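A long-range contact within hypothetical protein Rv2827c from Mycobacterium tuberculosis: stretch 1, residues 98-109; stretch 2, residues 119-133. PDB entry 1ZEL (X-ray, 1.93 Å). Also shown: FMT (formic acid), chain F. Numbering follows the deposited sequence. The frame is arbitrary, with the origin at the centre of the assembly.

Stretch 1 98-109: QNAGFMLAGASA
Stretch 2, residues 119-133: QPDGRIPIWLPPAKR

The most unusual feature of this contact is a proline inside its hydrogen-bonded ladder: Pro 125 has no amide hydrogen to give, yet its carbonyl accepts a bond from Ala 105 N (N to O 2.8 Å, 165° at the hydrogen), and its ring packs against Ala 107 and Ser 108, with Pro 125 CG 3.8 Å from Ala 107 N. It also loses more area to the opposing stretch than any other residue here, 81 of the 688 Å² buried in total.

The ladder is antiparallel. Met 103 (phi/psi -133/140) and Trp 127 (-108/139) form a hydrogen-bonded pair with CA atoms 5.2 Å apart: Met 103 N donates to Trp 127 O at 3.0 Å and 162°, and Trp 127 N to Met 103 O at 2.7 Å and 165°. Leu 104 (-55/136) and Ile 126 (-129/162) follow as a non-hydrogen-bonded pair, CA to CA 4.4 Å, their side chains diverging. CA-H...O contacts supplement the amide bonds, from Phe 102 CA to Trp 127 O (3.3 Å) and from Ile 126 CA to Met 103 O (3.2 Å).

Met 103 and Trp 127 project to the same face of the sheet. Met 103 is m, t, p and Trp 127 has chi1 t with chi2 79°. Met 103 CG lies at the indole edge, near its plane, 4.1 Å from Trp 127 CE3. Met 103 SD lies 5.1 Å from the centroid of the Trp 127 six-membered ring, obliquely, 60° off its normal. Ala 105 CB adds a contact at 4.1 Å to Trp 127 CB.

Apolar packing also involves Phe 102 (chi1 p, chi2 83°), whose CB is 3.8 Å from both Ile 126 CD1 (Ile 126 p, t) and Leu 128 CD2 (Leu 128 m, t). Leu 104 (m, t) points away at CB, but its end returns, placing CD2 3.5 Å from Ile 124 CG2.

Gly 101 has phi/psi 82/13, and positive phi favours glycine. Its O lies 3.3 Å from Pro 129 CD, where the type I turn to Lys 132 begins, closed by Lys 132 N to Pro 129 O at 3.0 Å.

Gly 106 has phi/psi 43/-129, Ala 107 -60/-33 and Ser 108 -70/-45; Ala 109 N bonds to Ala 105 O at 3.1 Å. Ala 107 CB meets Pro 120 CB at 3.9 Å and Pro 125 CG at 4.4 Å. Ser 108 (m) brings OG within 3.3 Å of Pro 125 CD and donates from OG to formic acid O2 at 2.6 Å; Gln 119 NE2 donates to O1 at 3.2 Å, so the ligand bridges both stretches.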

ATOM      1  N   GLN A  98       5.764  -3.754  15.796  1.00 30.81           N
ATOM      2  CA  GLN A  98       6.123  -2.398  15.364  1.00 32.24           C
ATOM      3  C   GLN A  98       7.169  -2.408  14.226  1.00 32.80           C
ATOM      4  O   GLN A  98       7.302  -1.426  13.503  1.00 34.21           O
ATOM      5  CB  GLN A  98       6.576  -1.532  16.554  1.00 32.62           C
ATOM      6  N   ASN A  99       7.862  -3.535  14.057  1.00 32.45           N
ATOM      7  CA  ASN A  99       8.882  -3.699  13.015  1.00 32.51           C
ATOM      8  C   ASN A  99       8.392  -4.543  11.840  1.00 30.63           C
ATOM      9  O   ASN A  99       9.189  -5.226  11.184  1.00 31.35           O
ATOM     10  CB  ASN A  99      10.159  -4.352  13.597  1.00 32.97           C
ATOM     11  CG  ASN A  99      10.696  -3.628  14.820  1.00 38.00           C
ATOM     12  OD1 ASN A  99      11.018  -4.259  15.840  1.00 44.62           O
ATOM     13  ND2 ASN A  99      10.794  -2.303  14.733  1.00 42.05           N
ATOM     14  N   ALA A 100       7.078  -4.518  11.590  1.00 28.88           N
ATOM     15  CA  ALA A 100       6.479  -5.263  10.477  1.00 27.14           C
ATOM     16  C   ALA A 100       7.258  -5.048   9.183  1.00 26.00           C
ATOM     17  O   ALA A 100       7.489  -5.984   8.438  1.00 26.60           O
ATOM     18  CB  ALA A 100       5.000  -4.895  10.304  1.00 26.42           C
ATOM     19  N   GLY A 101       7.666  -3.811   8.939  1.00 24.80           N
ATOM     20  CA  GLY A 101       8.575  -3.488   7.843  1.00 23.53           C
ATOM     21  C   GLY A 101       7.957  -3.340   6.464  1.00 22.80           C
ATOM     22  O   GLY A 101       8.690  -3.295   5.483  1.00 21.88           O
ATOM     23  N   PHE A 102       6.620  -3.249   6.376  1.00 21.12           N
ATOM     24  CA  PHE A 102       5.965  -3.154   5.078  1.00 20.54           C
ATOM     25  C   PHE A 102       5.893  -1.705   4.683  1.00 20.94           C
ATOM     26  O   PHE A 102       5.997  -0.801   5.533  1.00 21.67           O
ATOM     27  CB  PHE A 102       4.522  -3.743   5.091  1.00 20.71           C
ATOM     28  CG  PHE A 102       3.587  -3.053   6.076  1.00 18.58           C
ATOM     29  CD1 PHE A 102       2.932  -1.873   5.725  1.00 19.70           C
ATOM     30  CD2 PHE A 102       3.355  -3.593   7.340  1.00 22.44           C
ATOM     31  CE1 PHE A 102       2.103  -1.215   6.632  1.00 17.99           C
ATOM     32  CE2 PHE A 102       2.485  -2.947   8.252  1.00 17.53           C
ATOM     33  CZ  PHE A 102       1.877  -1.753   7.883  1.00 21.56           C
ATOM     34  N   MET A 103       5.689  -1.486   3.389  1.00 20.03           N
ATOM     35  CA  MET A 103       5.305  -0.189   2.891  1.00 19.39           C
ATOM     36  C   MET A 103       4.135  -0.356   1.932  1.00 19.30           C
ATOM     37  O   MET A 103       4.124  -1.299   1.151  1.00 19.88           O
ATOM     38  CB  MET A 103       6.493   0.467   2.172  1.00 19.54           C
ATOM     39  CG  MET A 103       7.708   0.608   3.059  1.00 19.90           C
ATOM     40  SD  MET A 103       9.151   1.392   2.308  1.00 24.91           S
ATOM     41  CE  MET A 103       8.645   3.094   2.278  1.00 19.06           C
ATOM     42  N   LEU A 104       3.155   0.553   1.988  1.00 19.15           N
ATOM     43  CA  LEU A 104       2.117   0.605   0.976  1.00 18.49           C
ATOM     44  C   LEU A 104       2.786   0.727  -0.389  1.00 18.80           C
ATOM     45  O   LEU A 104       3.759   1.481  -0.546  1.00 19.67           O
ATOM     46  CB  LEU A 104       1.170   1.783   1.227  1.00 18.21           C
ATOM     47  CG  LEU A 104       0.259   1.684   2.447  1.00 20.49           C
ATOM     48  CD1 LEU A 104      -0.550   2.970   2.654  1.00 19.44           C
ATOM     49  CD2 LEU A 104      -0.651   0.466   2.355  1.00 19.08           C
ATOM     50  N   ALA A 105       2.306  -0.044  -1.365  1.00 18.18           N
ATOM     51  CA  ALA A 105       2.935  -0.072  -2.690  1.00 19.04           C
ATOM     52  C   ALA A 105       1.906   0.076  -3.792  1.00 19.28           C
ATOM     53  O   ALA A 105       0.732   0.365  -3.526  1.00 19.21           O
ATOM     54  CB  ALA A 105       3.762  -1.358  -2.883  1.00 20.28           C
ATOM     55  N   GLY A 106       2.352  -0.113  -5.032  1.00 19.53           N
ATOM     56  CA  GLY A 106       1.453  -0.215  -6.183  1.00 19.55           C
ATOM     57  C   GLY A 106       0.344   0.805  -6.158  1.00 19.40           C
ATOM     58  O   GLY A 106       0.613   1.982  -5.942  1.00 19.38           O
ATOM     59  N   ALA A 107      -0.901   0.336  -6.315  1.00 18.08           N
ATOM     60  CA  ALA A 107      -2.074   1.207  -6.390  1.00 19.18           C
ATOM     61  C   ALA A 107      -2.322   2.076  -5.149  1.00 19.48           C
ATOM     62  O   ALA A 107      -2.815   3.204  -5.278  1.00 19.15           O
ATOM     63  CB  ALA A 107      -3.325   0.386  -6.710  1.00 19.06           C
ATOM     64  N   SER A 108      -1.980   1.578  -3.961  1.00 18.92           N
ATOM     65  CA  SER A 108      -2.193   2.393  -2.762  1.00 19.20           C
ATOM     66  C   SER A 108      -1.247   3.572  -2.698  1.00 18.33           C
ATOM     67  O   SER A 108      -1.671   4.682  -2.385  1.00 17.59           O
ATOM     68  CB  SER A 108      -2.091   1.552  -1.481  1.00 20.08           C
ATOM     69  OG  SER A 108      -3.235   0.698  -1.403  1.00 23.21           O
ATOM     70  N   ALA A 109       0.028   3.323  -2.981  1.00 17.38           N
ATOM     71  CA  ALA A 109       1.025   4.377  -3.065  1.00 17.74           C
ATOM     72  C   ALA A 109       0.642   5.376  -4.159  1.00 18.70           C
ATOM     73  O   ALA A 109       0.693   6.584  -3.929  1.00 21.00           O
ATOM     74  CB  ALA A 109       2.385   3.799  -3.363  1.00 18.15           C
ATOM     75  N   GLN A 119     -10.184   5.806  -6.264  1.00 34.36           N
ATOM     76  CA  GLN A 119      -9.657   5.068  -5.140  1.00 34.76           C
ATOM     77  C   GLN A 119      -9.646   3.594  -5.484  1.00 35.28           C
ATOM     78  O   GLN A 119     -10.665   3.048  -5.911  1.00 34.88           O
ATOM     79  CB  GLN A 119     -10.464   5.284  -3.865  1.00 34.64           C
ATOM     80  CG  GLN A 119      -9.860   4.539  -2.674  1.00 34.62           C
ATOM     81  CD  GLN A 119     -10.634   4.738  -1.392  1.00 41.39           C
ATOM     82  OE1 GLN A 119     -11.596   5.495  -1.350  1.00 37.59           O
ATOM     83  NE2 GLN A 119     -10.196   4.064  -0.322  1.00 45.20           N
ATOM     84  N   PRO A 120      -8.494   2.945  -5.300  1.00 35.62           N
ATOM     85  CA  PRO A 120      -8.461   1.530  -5.585  1.00 36.50           C
ATOM     86  C   PRO A 120      -9.131   0.727  -4.464  1.00 37.07           C
ATOM     87  O   PRO A 120      -9.191   1.150  -3.302  1.00 37.71           O
ATOM     88  CB  PRO A 120      -6.958   1.238  -5.655  1.00 36.82           C
ATOM     89  CG  PRO A 120      -6.352   2.193  -4.717  1.00 35.56           C
ATOM     90  CD  PRO A 120      -7.187   3.444  -4.834  1.00 35.67           C
ATOM     91  N   ASP A 121      -9.658  -0.424  -4.825  1.00 37.16           N
ATOM     92  CA  ASP A 121     -10.223  -1.318  -3.841  1.00 36.92           C
ATOM     93  C   ASP A 121      -9.558  -2.684  -4.005  1.00 35.02           C
ATOM     94  O   ASP A 121      -8.732  -2.877  -4.896  1.00 35.61           O
ATOM     95  CB  ASP A 121     -11.759  -1.381  -3.958  1.00 37.29           C
ATOM     96  CG  ASP A 121     -12.252  -1.737  -5.370  1.00 43.03           C
ATOM     97  OD1 ASP A 121     -11.575  -2.498  -6.109  1.00 49.36           O
ATOM     98  OD2 ASP A 121     -13.357  -1.261  -5.733  1.00 50.89           O
ATOM     99  N   GLY A 122      -9.905  -3.619  -3.141  1.00 32.80           N
ATOM    100  CA  GLY A 122      -9.332  -4.953  -3.228  1.00 29.94           C
ATOM    101  C   GLY A 122      -8.275  -5.142  -2.171  1.00 27.93           C
ATOM    102  O   GLY A 122      -8.184  -4.362  -1.216  1.00 27.43           O
ATOM    103  N   ARG A 123      -7.459  -6.168  -2.342  1.00 25.31           N
ATOM    104  CA  ARG A 123      -6.392  -6.405  -1.390  1.00 23.84           C
ATOM    105  C   ARG A 123      -5.414  -5.235  -1.407  1.00 22.33           C
ATOM    106  O   ARG A 123      -5.222  -4.585  -2.440  1.00 20.88           O
ATOM    107  CB  ARG A 123      -5.709  -7.732  -1.668  1.00 23.93           C
ATOM    108  CG  ARG A 123      -6.686  -8.893  -1.549  1.00 24.40           C
ATOM    109  CD  ARG A 123      -5.948 -10.199  -1.607  1.00 33.21           C
ATOM    110  NE  ARG A 123      -5.094 -10.268  -2.784  1.00 38.61           N
ATOM    111  CZ  ARG A 123      -4.057 -11.089  -2.903  1.00 45.18           C
ATOM    112  NH1 ARG A 123      -3.743 -11.912  -1.908  1.00 46.12           N
ATOM    113  NH2 ARG A 123      -3.330 -11.083  -4.016  1.00 48.24           N
ATOM    114  N   ILE A 124      -4.854  -4.943  -0.242  1.00 20.99           N
ATOM    115  CA  ILE A 124      -3.927  -3.806  -0.094  1.00 19.30           C
ATOM    116  C   ILE A 124      -2.559  -4.195  -0.607  1.00 19.35           C
ATOM    117  O   ILE A 124      -1.923  -5.106  -0.063  1.00 19.99           O
ATOM    118  CB  ILE A 124      -3.805  -3.344   1.382  1.00 20.13           C
ATOM    119  CG1 ILE A 124      -5.198  -3.032   1.965  1.00 22.44           C
ATOM    120  CG2 ILE A 124      -2.827  -2.122   1.468  1.00 16.85           C
ATOM    121  CD1 ILE A 124      -5.418  -3.542   3.419  1.00 24.82           C
ATOM    122  N   PRO A 125      -2.077  -3.507  -1.652  1.00 20.34           N
ATOM    123  CA  PRO A 125      -0.739  -3.772  -2.166  1.00 20.02           C
ATOM    124  C   PRO A 125       0.352  -3.207  -1.254  1.00 19.54           C
ATOM    125  O   PRO A 125       0.362  -2.001  -0.935  1.00 19.02           O
ATOM    126  CB  PRO A 125      -0.744  -3.060  -3.522  1.00 19.73           C
ATOM    127  CG  PRO A 125      -1.674  -1.906  -3.300  1.00 20.93           C
ATOM    128  CD  PRO A 125      -2.756  -2.429  -2.401  1.00 20.39           C
ATOM    129  N   ILE A 126       1.249  -4.083  -0.819  1.00 18.79           N
ATOM    130  CA  ILE A 126       2.405  -3.667  -0.026  1.00 17.82           C
ATOM    131  C   ILE A 126       3.697  -4.207  -0.592  1.00 18.86           C
ATOM    132  O   ILE A 126       3.698  -5.159  -1.360  1.00 21.19           O
ATOM    133  CB  ILE A 126       2.301  -4.119   1.473  1.00 17.52           C
ATOM    134  CG1 ILE A 126       2.249  -5.654   1.579  1.00 17.41           C
ATOM    135  CG2 ILE A 126       1.091  -3.487   2.165  1.00 17.51           C
ATOM    136  CD1 ILE A 126       2.359  -6.145   3.028  1.00 20.75           C
ATOM    137  N   TRP A 127       4.801  -3.597  -0.191  1.00 18.60           N
ATOM    138  CA  TRP A 127       6.124  -4.131  -0.458  1.00 18.37           C
ATOM    139  C   TRP A 127       6.636  -4.638   0.870  1.00 18.78           C
ATOM    140  O   TRP A 127       6.402  -3.994   1.901  1.00 17.24           O
ATOM    141  CB  TRP A 127       7.059  -3.021  -1.003  1.00 20.12           C
ATOM    142  CG  TRP A 127       8.524  -3.493  -1.011  1.00 21.34           C
ATOM    143  CD1 TRP A 127       9.118  -4.318  -1.928  1.00 21.57           C
ATOM    144  CD2 TRP A 127       9.508  -3.249   0.007  1.00 23.46           C
ATOM    145  NE1 TRP A 127      10.437  -4.571  -1.557  1.00 19.23           N
ATOM    146  CE2 TRP A 127      10.690  -3.930  -0.372  1.00 23.31           C
ATOM    147  CE3 TRP A 127       9.506  -2.513   1.198  1.00 23.95           C
ATOM    148  CZ2 TRP A 127      11.859  -3.884   0.397  1.00 24.42           C
ATOM    149  CZ3 TRP A 127      10.658  -2.474   1.960  1.00 24.50           C
ATOM    150  CH2 TRP A 127      11.823  -3.152   1.558  1.00 22.38           C
ATOM    151  N   LEU A 128       7.296  -5.803   0.854  1.00 19.93           N
ATOM    152  CA  LEU A 128       7.985  -6.334   2.027  1.00 21.43           C
ATOM    153  C   LEU A 128       9.410  -6.703   1.655  1.00 23.01           C
ATOM    154  O   LEU A 128       9.626  -7.257   0.588  1.00 23.42           O
ATOM    155  CB  LEU A 128       7.291  -7.623   2.517  1.00 21.48           C
ATOM    156  CG  LEU A 128       6.145  -7.503   3.524  1.00 23.60           C
ATOM    157  CD1 LEU A 128       5.508  -8.889   3.747  1.00 25.77           C
ATOM    158  CD2 LEU A 128       6.634  -6.917   4.821  1.00 21.62           C
ATOM    159  N   PRO A 129      10.380  -6.437   2.544  1.00 24.93           N
ATOM    160  CA  PRO A 129      11.730  -6.900   2.253  1.00 26.44           C
ATOM    161  C   PRO A 129      11.817  -8.441   2.220  1.00 27.13           C
ATOM    162  O   PRO A 129      10.986  -9.121   2.836  1.00 26.81           O
ATOM    163  CB  PRO A 129      12.556  -6.341   3.405  1.00 26.68           C
ATOM    164  CG  PRO A 129      11.639  -5.939   4.415  1.00 27.46           C
ATOM    165  CD  PRO A 129      10.306  -5.710   3.821  1.00 24.37           C
ATOM    166  N   PRO A 130      12.785  -8.984   1.452  1.00 28.18           N
ATOM    167  CA  PRO A 130      12.982 -10.429   1.283  1.00 28.08           C
ATOM    168  C   PRO A 130      12.847 -11.192   2.593  1.00 28.12           C
ATOM    169  O   PRO A 130      12.167 -12.229   2.647  1.00 28.79           O
ATOM    170  CB  PRO A 130      14.428 -10.515   0.786  1.00 28.37           C
ATOM    171  CG  PRO A 130      14.614  -9.228  -0.027  1.00 29.46           C
ATOM    172  CD  PRO A 130      13.766  -8.187   0.673  1.00 28.36           C
ATOM    173  N   ALA A 131      13.463 -10.663   3.650  1.00 27.94           N
ATOM    174  CA  ALA A 131      13.576 -11.384   4.909  1.00 28.26           C
ATOM    175  C   ALA A 131      12.279 -11.479   5.747  1.00 28.21           C
ATOM    176  O   ALA A 131      12.221 -12.263   6.691  1.00 27.10           O
ATOM    177  CB  ALA A 131      14.714 -10.782   5.744  1.00 28.97           C
ATOM    178  N   LYS A 132      11.253 -10.697   5.402  1.00 28.59           N
ATOM    179  CA  LYS A 132      10.057 -10.547   6.252  1.00 29.70           C
ATOM    180  C   LYS A 132       8.894 -11.428   5.811  1.00 29.90           C
ATOM    181  O   LYS A 132       8.485 -11.371   4.669  1.00 31.04           O
ATOM    182  CB  LYS A 132       9.578  -9.087   6.262  1.00 29.65           C
ATOM    183  CG  LYS A 132      10.419  -8.130   7.116  1.00 34.74           C
ATOM    184  CD  LYS A 132      10.241  -8.394   8.619  1.00 41.84           C
ATOM    185  CE  LYS A 132       8.751  -8.450   9.036  1.00 44.93           C
ATOM    186  NZ  LYS A 132       8.571  -8.686  10.504  1.00 48.42           N
ATOM    187  N   ARG A 133       8.346 -12.218   6.751  1.00 30.10           N
ATOM    188  CA  ARG A 133       7.193 -13.059   6.346  1.00 29.52           C
ATOM    189  C   ARG A 133       5.902 -12.333   6.638  1.00 28.92           C
ATOM    190  O   ARG A 133       5.795 -11.576   7.618  1.00 28.25           O
ATOM    191  CB  ARG A 133       7.176 -14.429   7.000  1.00 29.71           C
TER
HETATM  192  C   FMT F 704      -6.507   2.200  -0.621  1.00 34.94           C
HETATM  193  O1  FMT F 704      -7.164   3.153  -0.184  1.00 34.96           O
HETATM  194  O2  FMT F 704      -5.290   2.249  -0.858  1.00 34.23           O